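Local coordinates for putative periplasmic protein (Salmonella enterica subsp. enterica serovar Typhimurium, PDB 4J32) that probably protects the bacterium from its own type VI secretion amidase toxin Tae4, a peptidoglycan hydrolase, by binding it in the periplasm as an immunity protein, at residues C22-Y27 with D35-A40; E12-W17 with H55-I60; A3-Y8 with L44-Q49. All blocks are in the same frame, centred on the assembly; numbering follows the deposited sequence.

Interaction 1 of 3, residues C22-Y27 with D35-A40; sequences CLALVY and DARATA
Helix 22-26 and helix 35-40 run antiparallel, their axes at 160° and 8.1 Å apart at closest approach, a spacing that brings Ala24 and Ala36 within 4.9 Å of each other, CA to CA. The methyl of Ala36 fills the centre of the contact. It rests on the backbone of the first helix, with CB of Ala36 3.5 Å from N of Ala24, and meets Ala24 CB at 3.7 Å; Leu23 touches it from the position before Ala24 through CB, and its side chain also packs on Cys82 of helix 78-86 and on Thr79 of the second subunit. Small residues at the crossing thus let helices 10-26 and 30-46, consecutive in the chain, come together closely as an antiparallel hairpin within the five-helix, all-helical Tai4 fold, while the Cys22-Cys82 disulfide fixes the far side of the first arm to helix 78-86.

Arg37 closes one border of the contact. With CG beside its backbone N (chi1 -77°), the chain passes Ala24, CG of Arg37 lying 3.8 Å from Ala24 CB, and then stays extended as far as NE. There a water in the guanidinium plane accepts from Arg37 NE at 3.0 Å and donates a weak bond to Ala24 O, which also receives Lys33 NZ. Arg37 NH2 binds a 2-ethoxyethanol molecule, probably from the crystallisation liquor.

Interaction 2 of 3, residues E12-W17 with H55-I60; sequences ELLKNW and HEIDEI
Ile57 reaches from helix 55-60 toward helix 12-17 and meets Trp17 with one branch and Leu14 with the other. The tight half of the contact is the tryptophan's. CG2 of Ile57 comes in the plane of the indole at its benzo edge, 3.7 Å from CZ3 of Trp17 and 3.8 Å from Trp17 CE3, and CB of Ile57 follows at 3.9 Å from Trp17 CZ3. The ring is brought there by a chi1 of -165°, with CG opposite the backbone N, which carries the six-membered ring across to the other helix. The indole is further fixed by stacking with His21 and by an edge-to-face meeting with Tyr54. On this same buried side Asp58, whose backbone N passes near the indole edge, uses OD1 for a hydrogen bond with His21 NE2 and a salt bridge to Lys62.

Leu14 makes the looser half: its side chain crosses that of Ile57 at about a right angle, and Leu14 CD2 lies 4.1 Å from Ile57 CD1. The helix axes remain 11.0 Å apart, inclined at 47°, so large side chains bridge the gap and no hydrogen bond spans it. On the outer sides, Lys15 is exposed and directed away from helix 55-60, Glu59 is likewise exposed, and the partly exposed His55 reaches Asn47 and Tyr52 of the bound chain of putative cytoplasmic protein.

Phe85 of helix 78-86 packs on Ile57, and Arg98 on Leu14, placing this buried contact in the interior of the helical bundle.

Interaction 3 of 3, residues A3-Y8 with L44-Q49; sequences ALTTQY and LEYGKQ
Tyr46, in the last part of helix 30-46, meets Thr5 and Thr6 of the loop leading into helix 10-26, so that the N-terminal loop packs against helix 30-46 at the rim of the all-helical Tai4 fold, where the chain of putative cytoplasmic protein, the toxin Tae4, also binds. Along 44-49, Leu44 offers its backbone O to Arg92 of the toxin, and the carboxylate of Glu45 takes two of the toxin's backbone N-H groups, OE1 that of Val93 and OE2 that of Asn94. CG of Glu45 lies over one face of the Tyr46 ring, offset toward the rim. Tyr46 then projects across to the loop, with CG placed beside its own backbone N (chi1 -70°). Thr5 crosses it at about a right angle, its CG2 3.5 Å from Tyr46 CD2, and the methyl CG2 of Thr6 approaches obliquely, 3.5 Å from Tyr46 OH and 3.6 Å from Tyr46 CZ. Both polar ends turn to the toxin, Thr5 OG1 bonding Ser134 O and Tyr46 OH bonding Arg137 NE. Gly47 leads on to Lys48 and Gln49, where Gln10 of helix 10-26 bonds Lys48 N and Gln49 NE2, and Lys48 N also makes a weak bond to Gln49 OE1, 3.3 Å long and bent to 131° at the hydrogen.

From the N terminus, the loop at 3-8 precedes helix 10-26, whose residues 12-17 and 22-26 serve interactions 2 and 1 in turn. Interaction 1 closes the shortest loop, joining helix 10-26 to the next helix, 30-46. It is nested within the loops closed by both interaction 3, which returns the last part of helix 30-46 to the N-terminal loop, and interaction 2, which brings helix 51-65 back to helix 10-26. Interactions 2 and 3 cross, their segments alternating along the chain, and they touch through Leu13, which packs on Thr5, Tyr8 and Tyr46. Interactions 1 and 2 meet where Ala40 adjoins Trp17 and Leu25 adjoins Asp58.

Interaction 1 of 3, residues C22-Y27 with D35-A40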
loop_
_atom_site.group_PDB
_atom_site.type_symbol
_atom_site.label_atom_id
_atom_site.label_comp_id
_atom_site.label_asym_id
_atom_site.label_seq_id
_atom_site.Cartn_x
_atom_site.Cartn_y
_atom_site.Cartn_z
ATOM N N CYS B 22 -2.449 -4.080 -6.650
ATOM C CA CYS B 22 -3.233 -2.851 -6.803
ATOM C C CYS B 22 -2.360 -1.615 -6.532
ATOM O O CYS B 22 -2.435 -0.606 -7.258
ATOM C CB CYS B 22 -4.426 -2.884 -5.865
ATOM S SG CYS B 22 -5.477 -1.422 -5.994
ATOM N N LEU B 23 -1.515 -1.709 -5.511
ATOM C CA LEU B 23 -0.605 -0.588 -5.191
ATOM C C LEU B 23 0.368 -0.338 -6.358
ATOM O O LEU B 23 0.649 0.819 -6.712
ATOM C CB LEU B 23 0.121 -0.867 -3.869
ATOM C CG LEU B 23 -0.747 -0.922 -2.606
ATOM C CD1 LEU B 23 0.079 -1.434 -1.381
ATOM C CD2 LEU B 23 -1.388 0.479 -2.315
ATOM N N ALA B 24 0.836 -1.419 -6.992
ATOM C CA ALA B 24 1.665 -1.316 -8.194
ATOM C C ALA B 24 0.939 -0.634 -9.348
ATOM O O ALA B 24 1.572 -0.013 -10.198
ATOM C CB ALA B 24 2.138 -2.703 -8.645
ATOM N N LEU B 25 -0.385 -0.799 -9.413
ATOM C CA LEU B 25 -1.163 -0.109 -10.437
ATOM C C LEU B 25 -1.370 1.386 -10.191
ATOM O O LEU B 25 -1.307 2.182 -11.135
ATOM C CB LEU B 25 -2.549 -0.752 -10.608
ATOM C CG LEU B 25 -2.619 -2.211 -11.071
ATOM C CD1 LEU B 25 -4.090 -2.664 -11.147
ATOM C CD2 LEU B 25 -1.916 -2.389 -12.406
ATOM N N VAL B 26 -1.681 1.764 -8.960
ATOM C CA VAL B 26 -2.164 3.124 -8.693
ATOM C C VAL B 26 -1.074 4.190 -8.535
ATOM O O VAL B 26 -1.322 5.360 -8.793
ATOM C CB VAL B 26 -3.165 3.206 -7.497
ATOM C CG1 VAL B 26 -4.412 2.285 -7.746
ATOM C CG2 VAL B 26 -2.492 2.861 -6.173
ATOM N N TYR B 27 0.112 3.782 -8.116
ATOM C CA TYR B 27 1.178 4.739 -7.817
ATOM C C TYR B 27 2.007 5.016 -9.069
ATOM O O TYR B 27 2.227 4.103 -9.862
ATOM C CB TYR B 27 2.079 4.156 -6.732
ATOM C CG TYR B 27 1.463 4.052 -5.343
ATOM C CD1 TYR B 27 0.637 5.069 -4.817
ATOM C CD2 TYR B 27 1.749 2.953 -4.547
ATOM C CE1 TYR B 27 0.114 4.963 -3.514
ATOM C CE2 TYR B 27 1.255 2.840 -3.251
ATOM C CZ TYR B 27 0.426 3.833 -2.742
ATOM O OH TYR B 27 -0.022 3.656 -1.449
ATOM N N ASP B 35 8.659 -1.767 -6.405
ATOM C CA ASP B 35 8.655 -2.373 -5.077
ATOM C C ASP B 35 7.372 -3.180 -4.841
ATOM O O ASP B 35 7.415 -4.333 -4.379
ATOM C CB ASP B 35 8.776 -1.266 -4.019
ATOM C CG ASP B 35 8.889 -1.829 -2.608
ATOM O OD1 ASP B 35 10.024 -1.847 -2.075
ATOM O OD2 ASP B 35 7.842 -2.263 -2.069
ATOM N N ALA B 36 6.231 -2.581 -5.174
ATOM C CA ALA B 36 4.951 -3.260 -5.075
ATOM C C ALA B 36 4.886 -4.479 -6.017
ATOM O O ALA B 36 4.376 -5.522 -5.619
ATOM C CB ALA B 36 3.785 -2.278 -5.318
ATOM N N ARG B 37 5.424 -4.358 -7.229
ATOM C CA ARG B 37 5.500 -5.497 -8.171
ATOM C C ARG B 37 6.374 -6.618 -7.615
ATOM O O ARG B 37 6.039 -7.787 -7.724
ATOM C CB ARG B 37 6.093 -5.067 -9.501
ATOM C CG ARG B 37 5.159 -4.320 -10.368
ATOM C CD ARG B 37 5.903 -4.007 -11.670
ATOM N NE ARG B 37 4.978 -3.486 -12.663
ATOM C CZ ARG B 37 5.224 -3.449 -13.972
ATOM N NH1 ARG B 37 6.382 -3.888 -14.456
ATOM N NH2 ARG B 37 4.305 -2.965 -14.807
ATOM N N ALA B 38 7.515 -6.254 -7.043
ATOM C CA ALA B 38 8.442 -7.264 -6.491
ATOM C C ALA B 38 7.770 -7.996 -5.338
ATOM O O ALA B 38 7.860 -9.239 -5.228
ATOM C CB ALA B 38 9.727 -6.605 -6.021
ATOM N N THR B 39 7.102 -7.222 -4.481
ATOM C CA THR B 39 6.368 -7.749 -3.341
ATOM C C THR B 39 5.256 -8.699 -3.819
ATOM O O THR B 39 5.122 -9.822 -3.313
ATOM C CB THR B 39 5.803 -6.581 -2.476
ATOM O OG1 THR B 39 6.897 -5.848 -1.904
ATOM C CG2 THR B 39 4.886 -7.102 -1.347
ATOM N N ALA B 40 4.466 -8.269 -4.798
ATOM C CA ALA B 40 3.438 -9.172 -5.324
ATOM C C ALA B 40 4.064 -10.479 -5.848
ATOM O O ALA B 40 3.526 -11.559 -5.610
ATOM C CB ALA B 40 2.595 -8.485 -6.417
HETATM O O HOH W 1 2.380 -2.091 -12.198
#

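Interaction 2 of 3, residues E12-W17 with H55-I60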
loop_
_atom_site.group_PDB
_atom_site.type_symbol
_atom_site.label_atom_id
_atom_site.label_comp_id
_atom_site.label_asym_id
_atom_site.label_seq_id
_atom_site.Cartn_x
_atom_site.Cartn_y
_atom_site.Cartn_z
ATOM N N GLU B 12 -4.637 -16.218 2.058
ATOM C CA GLU B 12 -3.927 -15.036 2.537
ATOM C C GLU B 12 -2.905 -14.569 1.508
ATOM O O GLU B 12 -2.773 -13.367 1.255
ATOM C CB GLU B 12 -3.202 -15.359 3.860
ATOM C CG GLU B 12 -4.144 -15.435 5.057
ATOM C CD GLU B 12 -3.501 -15.978 6.348
ATOM O OE1 GLU B 12 -2.448 -16.660 6.327
ATOM O OE2 GLU B 12 -4.089 -15.707 7.419
ATOM N N LEU B 13 -2.203 -15.504 0.881
ATOM C CA LEU B 13 -1.248 -15.115 -0.191
ATOM C C LEU B 13 -1.967 -14.379 -1.324
ATOM O O LEU B 13 -1.456 -13.397 -1.866
ATOM C CB LEU B 13 -0.503 -16.328 -0.762
ATOM C CG LEU B 13 0.525 -17.051 0.105
ATOM C CD1 LEU B 13 0.935 -18.362 -0.569
ATOM C CD2 LEU B 13 1.762 -16.160 0.344
ATOM N N LEU B 14 -3.143 -14.863 -1.700
ATOM C CA LEU B 14 -3.879 -14.267 -2.832
ATOM C C LEU B 14 -4.397 -12.872 -2.476
ATOM O O LEU B 14 -4.372 -11.967 -3.308
ATOM C CB LEU B 14 -5.030 -15.180 -3.274
ATOM C CG LEU B 14 -4.536 -16.455 -3.983
ATOM C CD1 LEU B 14 -5.671 -17.485 -4.075
ATOM C CD2 LEU B 14 -3.995 -16.129 -5.361
ATOM N N LYS B 15 -4.852 -12.708 -1.245
ATOM C CA LYS B 15 -5.257 -11.388 -0.756
ATOM C C LYS B 15 -4.036 -10.448 -0.665
ATOM O O LYS B 15 -4.128 -9.281 -1.017
ATOM C CB LYS B 15 -5.959 -11.521 0.596
ATOM C CG LYS B 15 -7.344 -12.199 0.489
ATOM C CD LYS B 15 -7.829 -12.730 1.836
ATOM C CE LYS B 15 -9.177 -13.473 1.673
ATOM N NZ LYS B 15 -9.747 -13.904 2.979
ATOM N N ASN B 16 -2.891 -10.982 -0.258
ATOM C CA ASN B 16 -1.656 -10.170 -0.188
ATOM C C ASN B 16 -1.214 -9.743 -1.565
ATOM O O ASN B 16 -0.792 -8.588 -1.761
ATOM C CB ASN B 16 -0.517 -10.918 0.520
ATOM C CG ASN B 16 -0.763 -11.140 2.007
ATOM O OD1 ASN B 16 -1.698 -10.611 2.604
ATOM N ND2 ASN B 16 0.095 -11.954 2.616
ATOM N N TRP B 17 -1.286 -10.691 -2.519
ATOM C CA TRP B 17 -1.054 -10.408 -3.927
ATOM C C TRP B 17 -1.994 -9.319 -4.427
ATOM O O TRP B 17 -1.563 -8.377 -5.084
ATOM C CB TRP B 17 -1.184 -11.682 -4.804
ATOM C CG TRP B 17 -0.600 -11.457 -6.182
ATOM C CD1 TRP B 17 0.671 -11.744 -6.573
ATOM C CD2 TRP B 17 -1.244 -10.860 -7.312
ATOM N NE1 TRP B 17 0.865 -11.373 -7.874
ATOM C CE2 TRP B 17 -0.293 -10.821 -8.359
ATOM C CE3 TRP B 17 -2.543 -10.367 -7.551
ATOM C CZ2 TRP B 17 -0.587 -10.307 -9.640
ATOM C CZ3 TRP B 17 -2.838 -9.850 -8.814
ATOM C CH2 TRP B 17 -1.866 -9.830 -9.853
ATOM N N HIS B 55 -4.527 -12.881 -13.098
ATOM C CA HIS B 55 -5.102 -12.071 -14.178
ATOM C C HIS B 55 -6.526 -11.628 -13.820
ATOM O O HIS B 55 -6.921 -10.495 -14.122
ATOM C CB HIS B 55 -5.155 -12.829 -15.519
ATOM C CG HIS B 55 -3.823 -13.253 -16.053
ATOM N ND1 HIS B 55 -3.706 -14.066 -17.165
ATOM C CD2 HIS B 55 -2.559 -13.015 -15.623
ATOM C CE1 HIS B 55 -2.426 -14.294 -17.404
ATOM N NE2 HIS B 55 -1.710 -13.678 -16.479
ATOM N N GLU B 56 -7.303 -12.522 -13.201
ATOM C CA GLU B 56 -8.673 -12.153 -12.806
ATOM C C GLU B 56 -8.688 -11.176 -11.611
ATOM O O GLU B 56 -9.512 -10.267 -11.560
ATOM C CB GLU B 56 -9.492 -13.402 -12.468
ATOM C CG GLU B 56 -11.017 -13.132 -12.402
ATOM C CD GLU B 56 -11.650 -12.591 -13.685
ATOM O OE1 GLU B 56 -11.031 -12.599 -14.786
ATOM O OE2 GLU B 56 -12.834 -12.171 -13.601
ATOM N N ILE B 57 -7.809 -11.390 -10.641
ATOM C CA ILE B 57 -7.624 -10.421 -9.550
ATOM C C ILE B 57 -7.306 -9.031 -10.134
ATOM O O ILE B 57 -7.890 -8.021 -9.722
ATOM C CB ILE B 57 -6.545 -10.871 -8.555
ATOM C CG1 ILE B 57 -7.027 -12.137 -7.839
ATOM C CG2 ILE B 57 -6.260 -9.750 -7.514
ATOM C CD1 ILE B 57 -5.964 -12.856 -6.939
ATOM N N ASP B 58 -6.393 -8.995 -11.099
ATOM C CA ASP B 58 -6.116 -7.749 -11.849
ATOM C C ASP B 58 -7.348 -7.135 -12.511
ATOM O O ASP B 58 -7.507 -5.908 -12.463
ATOM C CB ASP B 58 -5.021 -7.979 -12.898
ATOM C CG ASP B 58 -4.785 -6.765 -13.790
ATOM O OD1 ASP B 58 -4.145 -5.786 -13.326
ATOM O OD2 ASP B 58 -5.224 -6.791 -14.966
ATOM N N GLU B 59 -8.206 -7.953 -13.133
ATOM C CA GLU B 59 -9.445 -7.428 -13.740
ATOM C C GLU B 59 -10.289 -6.674 -12.716
ATOM O O GLU B 59 -10.877 -5.615 -13.023
ATOM C CB GLU B 59 -10.283 -8.554 -14.379
ATOM C CG GLU B 59 -9.682 -9.140 -15.649
ATOM C CD GLU B 59 -9.623 -8.133 -16.787
ATOM O OE1 GLU B 59 -8.688 -8.226 -17.606
ATOM O OE2 GLU B 59 -10.516 -7.271 -16.875
ATOM N N ILE B 60 -10.361 -7.217 -11.502
ATOM C CA ILE B 60 -11.140 -6.565 -10.434
ATOM C C ILE B 60 -10.409 -5.328 -9.926
ATOM O O ILE B 60 -11.034 -4.284 -9.716
ATOM C CB ILE B 60 -11.498 -7.537 -9.274
ATOM C CG1 ILE B 60 -12.191 -8.783 -9.841
ATOM C CG2 ILE B 60 -12.372 -6.828 -8.206
ATOM C CD1 ILE B 60 -12.359 -9.941 -8.802
#

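Interaction 3 of 3, residues A3-Y8 with L44-Q49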
loop_
_atom_site.group_PDB
_atom_site.type_symbol
_atom_site.label_atom_id
_atom_site.label_comp_id
_atom_site.label_asym_id
_atom_site.label_seq_id
_atom_site.Cartn_x
_atom_site.Cartn_y
_atom_site.Cartn_z
ATOM N N ALA B 3 11.153 -12.039 5.647
ATOM C CA ALA B 3 9.756 -11.625 5.808
ATOM C C ALA B 3 8.878 -12.807 6.190
ATOM O O ALA B 3 9.344 -13.956 6.245
ATOM C CB ALA B 3 9.234 -10.977 4.529
ATOM N N LEU B 4 7.605 -12.529 6.455
ATOM C CA LEU B 4 6.666 -13.564 6.891
ATOM C C LEU B 4 6.057 -14.377 5.760
ATOM O O LEU B 4 5.121 -15.150 5.994
ATOM C CB LEU B 4 5.548 -12.947 7.730
ATOM C CG LEU B 4 6.033 -12.184 8.961
ATOM C CD1 LEU B 4 4.825 -11.543 9.689
ATOM C CD2 LEU B 4 6.895 -13.030 9.906
ATOM N N THR B 5 6.582 -14.207 4.542
ATOM C CA THR B 5 5.942 -14.727 3.332
ATOM C C THR B 5 5.531 -16.209 3.421
ATOM O O THR B 5 4.449 -16.567 2.971
ATOM C CB THR B 5 6.855 -14.479 2.106
ATOM O OG1 THR B 5 7.447 -13.167 2.239
ATOM C CG2 THR B 5 6.052 -14.535 0.785
ATOM N N THR B 6 6.388 -17.037 4.014
ATOM C CA THR B 6 6.146 -18.489 4.101
ATOM C C THR B 6 5.075 -18.896 5.113
ATOM O O THR B 6 4.674 -20.076 5.160
ATOM C CB THR B 6 7.418 -19.261 4.472
ATOM O OG1 THR B 6 7.925 -18.767 5.715
ATOM C CG2 THR B 6 8.468 -19.126 3.360
ATOM N N GLN B 7 4.604 -17.939 5.894
ATOM C CA GLN B 7 3.653 -18.238 6.960
ATOM C C GLN B 7 2.192 -18.094 6.521
ATOM O O GLN B 7 1.280 -18.581 7.216
ATOM C CB GLN B 7 3.964 -17.394 8.202
ATOM C CG GLN B 7 5.261 -17.819 8.901
ATOM C CD GLN B 7 5.692 -16.876 10.018
ATOM O OE1 GLN B 7 4.872 -16.385 10.799
ATOM N NE2 GLN B 7 6.992 -16.622 10.100
ATOM N N TYR B 8 1.979 -17.455 5.377
ATOM C CA TYR B 8 0.630 -17.186 4.878
ATOM C C TYR B 8 -0.032 -18.429 4.277
ATOM O O TYR B 8 0.620 -19.233 3.596
ATOM C CB TYR B 8 0.652 -16.048 3.846
ATOM C CG TYR B 8 1.058 -14.723 4.471
ATOM C CD1 TYR B 8 0.221 -14.085 5.391
ATOM C CD2 TYR B 8 2.265 -14.104 4.111
ATOM C CE1 TYR B 8 0.589 -12.863 5.991
ATOM C CE2 TYR B 8 2.651 -12.873 4.703
ATOM C CZ TYR B 8 1.802 -12.272 5.629
ATOM O OH TYR B 8 2.173 -11.075 6.207
ATOM N N LEU B 44 3.027 -14.558 -5.319
ATOM C CA LEU B 44 2.822 -15.481 -6.450
ATOM C C LEU B 44 3.718 -16.721 -6.364
ATOM O O LEU B 44 3.259 -17.828 -6.680
ATOM C CB LEU B 44 2.959 -14.756 -7.813
ATOM C CG LEU B 44 2.752 -15.577 -9.099
ATOM C CD1 LEU B 44 2.156 -14.670 -10.174
ATOM C CD2 LEU B 44 4.043 -16.201 -9.543
ATOM N N GLU B 45 4.978 -16.548 -5.947
ATOM C CA GLU B 45 5.925 -17.667 -5.850
ATOM C C GLU B 45 5.355 -18.796 -5.000
ATOM O O GLU B 45 5.514 -19.982 -5.343
ATOM C CB GLU B 45 7.285 -17.224 -5.276
ATOM C CG GLU B 45 8.224 -18.354 -4.752
ATOM C CD GLU B 45 8.803 -19.274 -5.850
ATOM O OE1 GLU B 45 8.966 -18.802 -7.011
ATOM O OE2 GLU B 45 9.110 -20.457 -5.546
ATOM N N TYR B 46 4.729 -18.433 -3.882
ATOM C CA TYR B 46 4.260 -19.429 -2.897
ATOM C C TYR B 46 2.840 -19.942 -3.152
ATOM O O TYR B 46 2.372 -20.893 -2.488
ATOM C CB TYR B 46 4.394 -18.857 -1.488
ATOM C CG TYR B 46 5.840 -18.729 -1.034
ATOM C CD1 TYR B 46 6.564 -19.849 -0.615
ATOM C CD2 TYR B 46 6.490 -17.501 -1.058
ATOM C CE1 TYR B 46 7.915 -19.734 -0.186
ATOM C CE2 TYR B 46 7.845 -17.380 -0.645
ATOM C CZ TYR B 46 8.536 -18.497 -0.209
ATOM O OH TYR B 46 9.856 -18.378 0.235
ATOM N N GLY B 47 2.160 -19.337 -4.118
ATOM C CA GLY B 47 0.820 -19.816 -4.512
ATOM C C GLY B 47 0.855 -21.156 -5.234
ATOM O O GLY B 47 1.886 -21.554 -5.774
ATOM N N LYS B 48 -0.270 -21.872 -5.205
ATOM C CA LYS B 48 -0.417 -23.148 -5.906
ATOM C C LYS B 48 -1.407 -22.991 -7.071
ATOM O O LYS B 48 -1.803 -23.987 -7.706
ATOM C CB LYS B 48 -0.901 -24.248 -4.935
ATOM C CG LYS B 48 0.079 -24.566 -3.766
ATOM C CD LYS B 48 1.469 -24.903 -4.304
ATOM C CE LYS B 48 2.404 -25.470 -3.239
ATOM N NZ LYS B 48 3.536 -26.231 -3.894
ATOM N N GLN B 49 -1.748 -21.738 -7.363
ATOM C CA GLN B 49 -2.752 -21.414 -8.387
ATOM C C GLN B 49 -2.102 -21.090 -9.716
ATOM O O GLN B 49 -0.960 -20.592 -9.772
ATOM C CB GLN B 49 -3.634 -20.219 -7.967
ATOM C CG GLN B 49 -4.504 -20.475 -6.712
ATOM C CD GLN B 49 -3.665 -20.547 -5.432
ATOM O OE1 GLN B 49 -2.771 -19.730 -5.218
ATOM N NE2 GLN B 49 -3.955 -21.529 -4.577
#